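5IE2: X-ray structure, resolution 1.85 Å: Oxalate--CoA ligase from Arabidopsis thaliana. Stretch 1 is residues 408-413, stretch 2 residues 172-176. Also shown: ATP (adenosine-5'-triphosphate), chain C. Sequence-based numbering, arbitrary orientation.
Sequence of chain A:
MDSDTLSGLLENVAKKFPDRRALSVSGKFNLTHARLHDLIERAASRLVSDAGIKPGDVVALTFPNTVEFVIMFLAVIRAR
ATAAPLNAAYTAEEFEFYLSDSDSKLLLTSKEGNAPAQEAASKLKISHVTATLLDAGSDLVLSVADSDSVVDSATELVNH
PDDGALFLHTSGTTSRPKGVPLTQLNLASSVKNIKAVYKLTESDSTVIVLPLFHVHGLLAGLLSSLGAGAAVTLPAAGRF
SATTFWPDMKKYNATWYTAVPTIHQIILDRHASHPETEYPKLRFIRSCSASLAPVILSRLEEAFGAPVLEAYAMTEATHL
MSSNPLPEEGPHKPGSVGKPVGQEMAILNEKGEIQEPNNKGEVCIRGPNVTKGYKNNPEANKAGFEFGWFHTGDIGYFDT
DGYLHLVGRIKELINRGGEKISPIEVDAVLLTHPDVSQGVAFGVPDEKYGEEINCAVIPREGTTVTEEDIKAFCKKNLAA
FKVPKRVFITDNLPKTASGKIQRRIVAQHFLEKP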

# COMPACT_ATOMS: atom_id res chain seq x y z
N GLY A 408 11.40 -10.83 -9.58
CA GLY A 408 10.09 -10.51 -10.13
C GLY A 408 9.06 -11.56 -9.72
O GLY A 408 9.40 -12.55 -9.09
N ARG A 409 7.80 -11.32 -10.06
CA ARG A 409 6.77 -12.32 -9.85
C ARG A 409 7.03 -13.51 -10.74
O ARG A 409 7.38 -13.36 -11.92
CB ARG A 409 5.40 -11.75 -10.15
CG ARG A 409 5.08 -10.56 -9.30
CD ARG A 409 4.04 -9.72 -10.01
NE ARG A 409 3.79 -8.40 -9.43
CZ ARG A 409 2.81 -8.17 -8.57
NH1 ARG A 409 2.04 -9.18 -8.16
NH2 ARG A 409 2.63 -6.93 -8.10
N ILE A 410 6.88 -14.70 -10.16
CA ILE A 410 7.00 -15.94 -10.93
C ILE A 410 6.26 -15.84 -12.26
O ILE A 410 6.79 -16.21 -13.32
CB ILE A 410 6.43 -17.10 -10.16
CG1 ILE A 410 7.29 -17.40 -8.94
CG2 ILE A 410 6.25 -18.34 -11.06
CD1 ILE A 410 6.69 -18.44 -8.00
N LYS A 411 5.03 -15.35 -12.22
CA LYS A 411 4.22 -15.33 -13.45
C LYS A 411 4.64 -14.25 -14.47
O LYS A 411 4.19 -14.27 -15.62
CB LYS A 411 2.75 -15.13 -13.08
CG LYS A 411 2.12 -16.24 -12.23
CD LYS A 411 0.93 -16.88 -12.97
CE LYS A 411 -0.02 -17.56 -11.99
NZ LYS A 411 0.16 -17.01 -10.61
N GLU A 412 5.51 -13.33 -14.07
CA GLU A 412 5.92 -12.23 -14.94
C GLU A 412 7.30 -12.39 -15.54
O GLU A 412 7.63 -11.66 -16.48
CB GLU A 412 5.87 -10.90 -14.18
CG GLU A 412 4.46 -10.38 -14.10
CD GLU A 412 4.33 -9.04 -13.40
OE1 GLU A 412 5.36 -8.44 -12.97
OE2 GLU A 412 3.17 -8.60 -13.27
N LEU A 413 8.11 -13.34 -15.03
CA LEU A 413 9.44 -13.56 -15.57
C LEU A 413 9.31 -14.03 -17.02
O LEU A 413 8.39 -14.79 -17.36
CB LEU A 413 10.23 -14.59 -14.78
CG LEU A 413 10.44 -14.27 -13.29
CD1 LEU A 413 11.33 -15.33 -12.64
CD2 LEU A 413 11.09 -12.91 -13.13
PG ATP C . -2.49 -9.97 -6.96
O1G ATP C . -1.69 -10.61 -8.10
O2G ATP C . -3.96 -9.97 -7.20
O3G ATP C . -2.12 -10.59 -5.62
PB ATP C . -0.69 -7.83 -6.25
O1B ATP C . -0.23 -6.59 -6.98
O2B ATP C . 0.22 -8.99 -6.06
O3B ATP C . -2.10 -8.39 -6.88
PA ATP C . -0.47 -6.41 -3.66
O1A ATP C . -0.58 -7.20 -2.36
O2A ATP C . -1.06 -5.06 -3.75
O3A ATP C . -1.22 -7.29 -4.80
O5' ATP C . 1.06 -6.43 -4.14
C5' ATP C . 2.11 -7.18 -3.48
C4' ATP C . 3.15 -7.49 -4.57
O4' ATP C . 3.80 -6.26 -4.95
C3' ATP C . 4.30 -8.30 -4.05
O3' ATP C . 3.95 -9.68 -4.04
C2' ATP C . 5.41 -7.99 -5.03
O2' ATP C . 5.15 -8.70 -6.26
C1' ATP C . 5.14 -6.54 -5.33
N9 ATP C . 6.01 -5.63 -4.56
C8 ATP C . 5.77 -5.02 -3.39
N7 ATP C . 6.84 -4.24 -3.06
C5 ATP C . 7.76 -4.36 -4.07
C6 ATP C . 9.09 -3.79 -4.37
N6 ATP C . 9.65 -2.87 -3.51
N1 ATP C . 9.68 -4.17 -5.53
C2 ATP C . 9.09 -5.03 -6.39
N3 ATP C . 7.88 -5.60 -6.18
C4 ATP C . 7.20 -5.27 -5.05
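Stretch 2 (172-176) GTTSR

Stretch 2 has no regular helix or strand, so its placement on stretch 1 is defined by contacts rather than by a crossing angle. The nearest CA atoms across the pair are those of Lys411 and Thr174, 6.7 Å apart, and the two segments together bury 257 Å². No direct hydrogen bond joins them; the contact is van der Waals packing, supplemented by one water and by ATP.

Gly408, in a strand that begins earlier in the chain, touches nothing of stretch 2. Its phi/psi of 152/174 would jam a CB against the preceding carbonyl oxygen, which accounts for glycine here.

Arg409 points its CA-to-CB bond toward stretch 2 and extends with chi1 to chi3 in m, t, t. Its CD lies 3.8 Å from Thr174 CG2, while Thr173 CG2 covers one face of the guanidinium, 3.5 Å from CZ; ATP O2' lies over the opposite face. Arg409 donates hydrogen bonds to ATP, from NH1 to O2B (2.8 Å) and from NH2 to O1B (3.1 Å). Thr173 OG1 also donates to ATP O1B, at 2.6 Å, so one phosphate oxygen is shared by both stretches.

After Arg409 the chain turns, held by Glu412 N to Arg409 O at 2.8 Å. Ile410 points sideways and makes no contact. Lys411 points toward stretch 2, placing CB 4.0 Å from Thr174 CG2; its NZ reaches only to 4.4 Å from Ser175 OG.

Glu412 starts sideways, but its end comes nearer: OE2 lies 3.6 Å from Thr173 CG2. A water donates to both Glu412 OE2 (2.7 Å) and Thr173 O (3.1 Å), bridging side chain to backbone. Within stretch 1, Glu412 OE1 forms a long salt bridge with Arg409 NE, at 3.9 Å. Leu413 lies out of reach, its CG 9.7 Å from Thr174 CG2.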

# COMPACT_ATOMS: atom_id res chain seq x y z
N GLY A 172 -5.02 -7.75 -8.10
CA GLY A 172 -5.44 -8.36 -9.36
C GLY A 172 -4.36 -8.40 -10.45
O GLY A 172 -4.62 -8.59 -11.66
N THR A 173 -3.11 -8.24 -10.02
CA THR A 173 -1.99 -8.16 -10.94
C THR A 173 -1.71 -9.47 -11.71
O THR A 173 -1.58 -9.44 -12.94
CB THR A 173 -0.72 -7.72 -10.17
OG1 THR A 173 -0.99 -6.50 -9.45
CG2 THR A 173 0.47 -7.53 -11.14
N THR A 174 -1.59 -10.60 -11.03
CA THR A 174 -1.28 -11.85 -11.73
C THR A 174 -2.41 -12.86 -11.62
O THR A 174 -2.23 -14.04 -11.92
CB THR A 174 0.06 -12.52 -11.25
OG1 THR A 174 0.06 -12.65 -9.82
CG2 THR A 174 1.26 -11.71 -11.68
N SER A 175 -3.56 -12.40 -11.14
CA SER A 175 -4.71 -13.27 -10.91
C SER A 175 -5.97 -12.45 -10.77
O SER A 175 -5.92 -11.21 -10.83
CB SER A 175 -4.49 -14.14 -9.66
OG SER A 175 -3.86 -15.36 -10.01
N ARG A 176 -7.10 -13.13 -10.57
CA ARG A 176 -8.33 -12.47 -10.14
C ARG A 176 -8.16 -12.20 -8.64
O ARG A 176 -7.74 -13.13 -7.91
CB ARG A 176 -9.56 -13.36 -10.39
CG ARG A 176 -9.22 -14.85 -10.50
CD ARG A 176 -10.30 -15.66 -11.19
NE ARG A 176 -9.83 -16.98 -11.59
CZ ARG A 176 -9.29 -17.25 -12.78
NH1 ARG A 176 -9.14 -16.28 -13.68
NH2 ARG A 176 -8.89 -18.48 -13.08
O HOH W 1 0.82 -8.51 -14.63